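Local coordinates for protein 4-oxalocrotonate decarboxylase NahK (Pseudomonas putida, PDB 5D2K) that catalyses the metal-assisted decarboxylation of 4-oxalocrotonate to 2-oxopent-4-enoate and carbon dioxide in the breakdown of naphthalene, at residues N7-L18 against F39-V50; P247-T255 against L261-I269. The protein carries 1 engineered substitution. All coordinates share one frame; numbering follows the deposited sequence.

Contact 1: N7-L18 against F39-V50; sequences NRTLTREQVLAL and FPEMTFADAYDV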
# COMPACT_ATOMS: atom_id res chain seq x y z
N ASN A 7 -8.94 13.89 -20.30
CA ASN A 7 -9.09 12.89 -19.25
C ASN A 7 -8.99 13.51 -17.85
O ASN A 7 -8.89 12.79 -16.86
CB ASN A 7 -8.05 11.78 -19.41
CG ASN A 7 -6.65 12.32 -19.60
OD1 ASN A 7 -6.40 13.52 -19.45
ND2 ASN A 7 -5.71 11.43 -19.95
N ARG A 8 -9.03 14.83 -17.78
CA ARG A 8 -9.04 15.56 -16.51
C ARG A 8 -10.23 16.50 -16.43
O ARG A 8 -10.65 17.07 -17.44
CB ARG A 8 -7.74 16.34 -16.35
CG ARG A 8 -6.54 15.46 -16.02
CD ARG A 8 -5.23 16.24 -16.08
NE ARG A 8 -4.14 15.50 -15.44
CZ ARG A 8 -3.38 14.60 -16.05
NH1 ARG A 8 -3.59 14.30 -17.33
NH2 ARG A 8 -2.42 13.98 -15.38
N THR A 9 -10.79 16.67 -15.23
CA THR A 9 -11.92 17.58 -15.04
C THR A 9 -11.68 18.64 -13.96
O THR A 9 -12.40 19.63 -13.89
CB THR A 9 -13.23 16.83 -14.69
OG1 THR A 9 -13.13 16.22 -13.40
CG2 THR A 9 -13.55 15.77 -15.74
N LEU A 10 -10.67 18.42 -13.12
CA LEU A 10 -10.36 19.39 -12.07
C LEU A 10 -9.55 20.57 -12.60
O LEU A 10 -8.75 20.43 -13.53
CB LEU A 10 -9.59 18.72 -10.93
CG LEU A 10 -10.28 17.62 -10.14
CD1 LEU A 10 -9.31 17.06 -9.11
CD2 LEU A 10 -11.56 18.12 -9.46
N THR A 11 -9.77 21.74 -11.99
CA THR A 11 -8.88 22.87 -12.20
C THR A 11 -7.63 22.65 -11.35
O THR A 11 -7.66 21.87 -10.39
CB THR A 11 -9.52 24.20 -11.80
OG1 THR A 11 -9.75 24.22 -10.39
CG2 THR A 11 -10.85 24.40 -12.52
N ARG A 12 -6.54 23.34 -11.68
CA ARG A 12 -5.31 23.23 -10.88
C ARG A 12 -5.56 23.66 -9.43
O ARG A 12 -5.10 23.01 -8.49
CB ARG A 12 -4.18 24.07 -11.49
CG ARG A 12 -2.95 24.09 -10.59
CD ARG A 12 -1.73 24.73 -11.23
NE ARG A 12 -0.68 24.85 -10.22
CZ ARG A 12 0.14 23.86 -9.89
NH1 ARG A 12 0.04 22.69 -10.51
NH2 ARG A 12 1.06 24.04 -8.95
N GLU A 13 -6.31 24.75 -9.26
CA GLU A 13 -6.68 25.22 -7.93
C GLU A 13 -7.38 24.13 -7.12
O GLU A 13 -7.11 23.96 -5.92
CB GLU A 13 -7.59 26.45 -8.04
CG GLU A 13 -8.03 27.00 -6.70
CD GLU A 13 -9.49 27.39 -6.68
OE1 GLU A 13 -10.35 26.48 -6.74
OE2 GLU A 13 -9.79 28.60 -6.61
N GLN A 14 -8.27 23.37 -7.77
CA GLN A 14 -8.99 22.30 -7.08
C GLN A 14 -8.05 21.14 -6.70
O GLN A 14 -8.17 20.57 -5.62
CB GLN A 14 -10.14 21.79 -7.94
CG GLN A 14 -11.30 22.79 -8.00
CD GLN A 14 -12.26 22.53 -9.14
OE1 GLN A 14 -12.01 21.71 -10.03
NE2 GLN A 14 -13.39 23.23 -9.12
N VAL A 15 -7.14 20.79 -7.59
CA VAL A 15 -6.14 19.76 -7.26
C VAL A 15 -5.36 20.15 -6.00
O VAL A 15 -5.22 19.35 -5.06
CB VAL A 15 -5.15 19.52 -8.42
CG1 VAL A 15 -4.03 18.57 -7.98
CG2 VAL A 15 -5.86 18.95 -9.61
N LEU A 16 -4.86 21.38 -5.96
CA LEU A 16 -4.06 21.83 -4.82
C LEU A 16 -4.89 21.85 -3.53
O LEU A 16 -4.42 21.42 -2.49
CB LEU A 16 -3.47 23.22 -5.08
CG LEU A 16 -2.64 23.36 -6.36
CD1 LEU A 16 -2.02 24.75 -6.45
CD2 LEU A 16 -1.56 22.29 -6.47
N ALA A 17 -6.12 22.35 -3.62
CA ALA A 17 -6.97 22.45 -2.44
C ALA A 17 -7.49 21.08 -1.97
O ALA A 17 -7.60 20.84 -0.75
CB ALA A 17 -8.13 23.40 -2.73
N LEU A 18 -7.80 20.19 -2.91
CA LEU A 18 -8.25 18.85 -2.53
C LEU A 18 -7.12 18.10 -1.84
O LEU A 18 -7.34 17.37 -0.87
CB LEU A 18 -8.73 18.05 -3.75
CG LEU A 18 -10.19 18.30 -4.15
CD1 LEU A 18 -10.48 17.70 -5.51
CD2 LEU A 18 -11.09 17.68 -3.09
N PHE A 39 -17.20 16.19 -6.40
CA PHE A 39 -16.71 16.20 -7.78
C PHE A 39 -17.05 14.89 -8.48
O PHE A 39 -16.17 14.05 -8.69
CB PHE A 39 -15.20 16.44 -7.82
CG PHE A 39 -14.79 17.77 -7.28
CD1 PHE A 39 -14.85 18.90 -8.09
CD2 PHE A 39 -14.36 17.91 -5.98
CE1 PHE A 39 -14.48 20.13 -7.60
CE2 PHE A 39 -13.98 19.14 -5.48
CZ PHE A 39 -14.04 20.26 -6.29
N PRO A 40 -18.33 14.69 -8.85
CA PRO A 40 -18.75 13.40 -9.41
C PRO A 40 -18.09 13.04 -10.75
O PRO A 40 -18.08 11.87 -11.10
CB PRO A 40 -20.27 13.57 -9.58
CG PRO A 40 -20.50 15.04 -9.58
CD PRO A 40 -19.46 15.62 -8.67
N GLU A 41 -17.56 14.03 -11.47
CA GLU A 41 -16.93 13.77 -12.76
C GLU A 41 -15.43 13.50 -12.65
O GLU A 41 -14.77 13.27 -13.65
CB GLU A 41 -17.15 14.96 -13.70
CG GLU A 41 -18.62 15.35 -13.87
CD GLU A 41 -19.47 14.18 -14.31
OE1 GLU A 41 -19.10 13.52 -15.30
OE2 GLU A 41 -20.52 13.93 -13.67
N MET A 42 -14.92 13.52 -11.43
CA MET A 42 -13.50 13.27 -11.18
C MET A 42 -13.03 11.97 -11.83
O MET A 42 -13.70 10.94 -11.74
CB MET A 42 -13.27 13.21 -9.67
CG MET A 42 -11.86 13.38 -9.24
SD MET A 42 -11.87 13.77 -7.48
CE MET A 42 -10.18 13.34 -7.09
N THR A 43 -11.88 12.05 -12.50
CA THR A 43 -11.31 10.90 -13.20
C THR A 43 -10.14 10.30 -12.43
O THR A 43 -9.67 10.88 -11.45
CB THR A 43 -10.80 11.27 -14.58
OG1 THR A 43 -9.68 12.17 -14.45
CG2 THR A 43 -11.90 11.95 -15.39
N PHE A 44 -9.65 9.15 -12.89
CA PHE A 44 -8.46 8.57 -12.27
C PHE A 44 -7.26 9.50 -12.44
O PHE A 44 -6.43 9.62 -11.52
CB PHE A 44 -8.16 7.19 -12.85
CG PHE A 44 -8.91 6.07 -12.19
CD1 PHE A 44 -8.57 5.65 -10.91
CD2 PHE A 44 -9.95 5.43 -12.84
CE1 PHE A 44 -9.25 4.62 -10.30
CE2 PHE A 44 -10.64 4.40 -12.23
CZ PHE A 44 -10.29 4.00 -10.95
N ALA A 45 -7.13 10.15 -13.59
CA ALA A 45 -6.03 11.09 -13.78
C ALA A 45 -6.14 12.26 -12.79
O ALA A 45 -5.12 12.68 -12.23
CB ALA A 45 -6.00 11.60 -15.23
N ASP A 46 -7.35 12.78 -12.57
CA ASP A 46 -7.60 13.78 -11.52
C ASP A 46 -7.12 13.27 -10.15
O ASP A 46 -6.43 13.98 -9.42
CB ASP A 46 -9.09 14.11 -11.40
CG ASP A 46 -9.62 14.96 -12.54
OD1 ASP A 46 -8.92 15.86 -13.05
OD2 ASP A 46 -10.80 14.73 -12.89
N ALA A 47 -7.52 12.05 -9.82
CA ALA A 47 -7.24 11.48 -8.51
C ALA A 47 -5.74 11.27 -8.32
O ALA A 47 -5.20 11.53 -7.24
CB ALA A 47 -8.00 10.18 -8.33
N TYR A 48 -5.05 10.81 -9.36
CA TYR A 48 -3.61 10.64 -9.22
C TYR A 48 -2.90 12.00 -9.16
O TYR A 48 -1.89 12.12 -8.47
CB TYR A 48 -3.04 9.76 -10.35
CG TYR A 48 -3.15 8.27 -10.05
CD1 TYR A 48 -2.39 7.68 -9.04
CD2 TYR A 48 -4.03 7.46 -10.76
CE1 TYR A 48 -2.49 6.31 -8.75
CE2 TYR A 48 -4.14 6.09 -10.49
CZ TYR A 48 -3.36 5.53 -9.48
OH TYR A 48 -3.47 4.18 -9.19
N ASP A 49 -3.45 13.02 -9.83
CA ASP A 49 -2.92 14.38 -9.69
C ASP A 49 -2.97 14.80 -8.22
O ASP A 49 -2.01 15.37 -7.69
CB ASP A 49 -3.72 15.40 -10.53
CG ASP A 49 -3.41 15.34 -12.02
OD1 ASP A 49 -2.46 14.66 -12.44
OD2 ASP A 49 -4.13 16.02 -12.78
N VAL A 50 -4.11 14.53 -7.58
CA VAL A 50 -4.26 14.87 -6.18
C VAL A 50 -3.27 14.08 -5.32
O VAL A 50 -2.60 14.65 -4.46
CB VAL A 50 -5.71 14.64 -5.70
CG1 VAL A 50 -5.82 14.78 -4.19
CG2 VAL A 50 -6.66 15.62 -6.40
O HOH W 1 -8.42 9.72 -16.35

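Contact 2: P247-T255 against L261-I269; sequences PVAPGDNIT and LGSVSARFI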
# COMPACT_ATOMS: atom_id res chain seq x y z
N PRO A 247 -9.37 -5.61 11.25
CA PRO A 247 -9.33 -4.43 12.12
C PRO A 247 -8.42 -4.62 13.35
O PRO A 247 -8.26 -5.73 13.87
CB PRO A 247 -10.79 -4.24 12.53
CG PRO A 247 -11.43 -5.56 12.33
CD PRO A 247 -10.70 -6.24 11.20
N VAL A 248 -7.77 -3.53 13.77
CA VAL A 248 -6.95 -3.55 14.98
C VAL A 248 -7.34 -2.38 15.87
O VAL A 248 -7.87 -1.36 15.39
CB VAL A 248 -5.43 -3.49 14.66
CG1 VAL A 248 -4.96 -4.83 14.09
CG2 VAL A 248 -5.13 -2.32 13.72
N ALA A 249 -7.09 -2.53 17.16
CA ALA A 249 -7.52 -1.57 18.17
C ALA A 249 -6.56 -1.60 19.36
O ALA A 249 -5.79 -2.55 19.50
CB ALA A 249 -8.96 -1.87 18.60
N PRO A 250 -6.60 -0.56 20.21
CA PRO A 250 -5.70 -0.56 21.37
C PRO A 250 -5.77 -1.85 22.18
O PRO A 250 -6.87 -2.36 22.44
CB PRO A 250 -6.21 0.63 22.20
CG PRO A 250 -6.74 1.57 21.17
CD PRO A 250 -7.39 0.68 20.13
N GLY A 251 -4.61 -2.38 22.54
CA GLY A 251 -4.54 -3.63 23.28
C GLY A 251 -4.26 -4.86 22.43
O GLY A 251 -3.85 -5.90 22.95
N ASP A 252 -4.49 -4.75 21.12
CA ASP A 252 -4.25 -5.89 20.24
C ASP A 252 -2.76 -6.17 20.00
O ASP A 252 -1.94 -5.25 19.97
CB ASP A 252 -4.91 -5.68 18.87
CG ASP A 252 -6.42 -5.74 18.92
OD1 ASP A 252 -6.98 -6.32 19.89
OD2 ASP A 252 -7.07 -5.22 17.98
N ASN A 253 -2.42 -7.44 19.82
CA ASN A 253 -1.11 -7.81 19.32
C ASN A 253 -1.30 -8.66 18.08
O ASN A 253 -2.27 -9.40 17.96
CB ASN A 253 -0.28 -8.54 20.36
CG ASN A 253 -0.87 -9.87 20.74
OD1 ASN A 253 -0.58 -10.89 20.12
ND2 ASN A 253 -1.71 -9.87 21.77
N ILE A 254 -0.39 -8.52 17.13
CA ILE A 254 -0.47 -9.34 15.93
C ILE A 254 0.88 -9.98 15.64
O ILE A 254 1.94 -9.46 16.00
CB ILE A 254 -0.96 -8.50 14.71
CG1 ILE A 254 0.03 -7.39 14.33
CG2 ILE A 254 -2.35 -7.91 14.98
CD1 ILE A 254 0.92 -7.74 13.15
N THR A 255 0.82 -11.15 15.01
CA THR A 255 2.00 -11.82 14.51
C THR A 255 1.66 -12.40 13.15
O THR A 255 0.69 -13.15 13.03
CB THR A 255 2.48 -12.94 15.43
OG1 THR A 255 2.89 -12.40 16.69
CG2 THR A 255 3.65 -13.69 14.80
N LEU A 261 10.52 -17.65 6.48
CA LEU A 261 11.07 -16.31 6.62
C LEU A 261 10.73 -15.67 7.97
O LEU A 261 10.74 -14.45 8.10
CB LEU A 261 10.57 -15.39 5.50
CG LEU A 261 10.97 -15.74 4.07
CD1 LEU A 261 10.30 -14.76 3.10
CD2 LEU A 261 12.48 -15.72 3.90
N GLY A 262 10.44 -16.49 8.97
CA GLY A 262 10.20 -15.93 10.30
C GLY A 262 8.85 -15.23 10.41
O GLY A 262 7.88 -15.62 9.76
N SER A 263 8.79 -14.20 11.24
CA SER A 263 7.52 -13.54 11.50
C SER A 263 7.68 -12.05 11.69
O SER A 263 8.76 -11.57 12.02
CB SER A 263 6.83 -14.14 12.74
OG SER A 263 7.64 -13.97 13.89
N VAL A 264 6.58 -11.32 11.46
CA VAL A 264 6.48 -9.89 11.70
C VAL A 264 5.47 -9.66 12.81
O VAL A 264 4.37 -10.22 12.76
CB VAL A 264 6.03 -9.12 10.43
CG1 VAL A 264 5.96 -7.62 10.69
CG2 VAL A 264 6.95 -9.44 9.26
N SER A 265 5.81 -8.87 13.82
CA SER A 265 4.91 -8.66 14.96
C SER A 265 4.74 -7.17 15.26
O SER A 265 5.60 -6.36 14.91
CB SER A 265 5.44 -9.36 16.22
OG SER A 265 5.51 -10.77 16.06
N ALA A 266 3.65 -6.83 15.94
CA ALA A 266 3.42 -5.47 16.40
C ALA A 266 2.37 -5.49 17.48
O ALA A 266 1.59 -6.45 17.59
CB ALA A 266 2.98 -4.57 15.25
N ARG A 267 2.36 -4.45 18.30
CA ARG A 267 1.26 -4.29 19.23
C ARG A 267 0.70 -2.89 19.12
O ARG A 267 1.36 -1.97 18.62
CB ARG A 267 1.69 -4.60 20.66
CG ARG A 267 2.73 -3.70 21.26
CD ARG A 267 2.84 -4.04 22.76
NE ARG A 267 3.83 -3.23 23.45
CZ ARG A 267 3.54 -2.17 24.20
NH1 ARG A 267 4.52 -1.50 24.80
NH2 ARG A 267 2.29 -1.79 24.37
N PHE A 268 -0.54 -2.75 19.56
CA PHE A 268 -1.29 -1.51 19.38
C PHE A 268 -1.72 -0.92 20.71
O PHE A 268 -2.09 -1.64 21.63
CB PHE A 268 -2.50 -1.77 18.48
CG PHE A 268 -2.12 -2.22 17.10
CD1 PHE A 268 -1.83 -3.56 16.84
CD2 PHE A 268 -1.99 -1.30 16.08
CE1 PHE A 268 -1.44 -3.97 15.57
CE2 PHE A 268 -1.61 -1.69 14.81
CZ PHE A 268 -1.33 -3.02 14.55
N ILE A 269 -1.64 0.40 20.82
CA ILE A 269 -2.12 1.10 22.02
C ILE A 269 -3.01 2.26 21.61
O ILE A 269 -3.15 2.55 20.42
CB ILE A 269 -0.97 1.62 22.90
CG1 ILE A 269 -0.11 2.62 22.12
CG2 ILE A 269 -0.13 0.47 23.43
CD1 ILE A 269 0.93 3.30 22.97
OXT ILE A 269 -3.61 2.94 22.45

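Contact 1: N7-L18 against F39-V50
A mostly polar clasp ties the N-terminal tail, residues 7-11, to the start of helix 44-60, with an apolar seam beside it where segment 12-18 crosses segment 44-50 at -53°; all of this lies far from the metal and substrate. Asp46 is the hub. Its carboxylate reaches past the helix start to the tail: Thr9 N is shared by the syn lone pairs of both oxygens, Leu10 N meets Asp46 OD1 from above the carboxylate plane at 3.1 Å, and Thr9 OG1 donates to Asp46 OD2 at 2.8 Å. OD2 also takes Thr43 N, completing a capping box. Lying between its backbone N and carbonyl carbon (chi1 66°), Thr43 OG1 receives Asp46 N and donates to Asn7 O at 2.6 Å. With an alanine at Asp46, the N-H groups of Thr9, Leu10 and Thr43 would probably lose this acceptor, and the tail would be likely to drift from the helix.

One turn on, Arg8 grips Asp49 side-on, NE to OD2 at 2.7 Å and NH2 to OD1 at 3.0 Å, the two planes only 22° apart; Ala45 CB sits over the guanidinium face. Arg227 is a second partner of Asp49 OD1. On the apolar side Leu10 CD2 lies over the Phe39 ring, 4.0 Å from its centroid, while Leu18 CD1 approaches the ring obliquely and Leu10 CD1 touches Val50 CG2. Four donors make five bonds to one buried carboxylate, which would be expected to stabilise its negative charge; Asp46 thus ties the tail's backbone to the helix start, with the Arg8-Asp49 bridge a second tie.

Contact 2: P247-T255 against L261-I269
Val248 and Phe268 make the main side-chain contact here: Val248 CB stands over the centre of the phenyl ring, 4.0 Å from the centroid and 5° off the normal, a CH-pi contact. Its two methyls spread over the same ring, CG2 coming within 3.7 Å of Phe268 CE2. Ile254 meets the ring differently, at its edge and in its plane, with CG1 3.9 Å from Phe268 CE1. The first torsion of Ile254 (chi1 65°) sets CG1 between the backbone N and the carbonyl carbon, from where it reaches both this edge and Ala266 CB. Asp252 O also lies in the ring plane, beside Phe268 CD1.

The backbones hold these groups in register as an antiparallel hairpin. Ile254 and Ala266 are the hydrogen-bonded pair, with Ile254 N to Ala266 O nearly straight at 172°. Farther along, Phe268 N donates to Asp252 O, and Gly251 N reaches Phe268 O at 2.8 Å from above the carbonyl plane. Gly251 belongs to the type II turn from Ala249 to Asp252 that folds Val248 back over the ring; Asp252 OD2 accepts Ala249 N across that turn. On the other face Thr255 OG1 and Ser265 OG lie 3.1 Å apart in one of two conformers of Ser265, so a hydrogen bond between them is doubtful.

Outside the hairpin, Ile113 of strand 112-121 touches Val248, Ile254 and Phe268, while Val103 of strand 101-103 also packs on Phe268. The chemistry is thus split by sheet face: Ile254, Ala266 and Phe268 give an apolar surface toward the metal-bearing strand 112-121, whereas Asn253, Thr255, Ser265 and Arg267 make the reverse side polar.

In the fold
The two contacts lie on opposite sides of the chain's centre, about 36 Å between their centres, and share no helix or strand. Contact 1 is a helical outpost built from the N-terminal region; contact 2 is a C-terminal hairpin of the fumarylacetoacetate hydrolase-like part of the chain. Both are partly buried, but the mix differs. In contact 1 side chains do the polar work, with acids gripping backbone amides and an arginine, while in contact 2 main-chain bonds between strands set the frame and an aromatic ring packs on its apolar face with Val248 and Ile254. Contact 2 also stands nearer the active site, with Val248 about 13 Å from the bound magnesium, measured from its side chain.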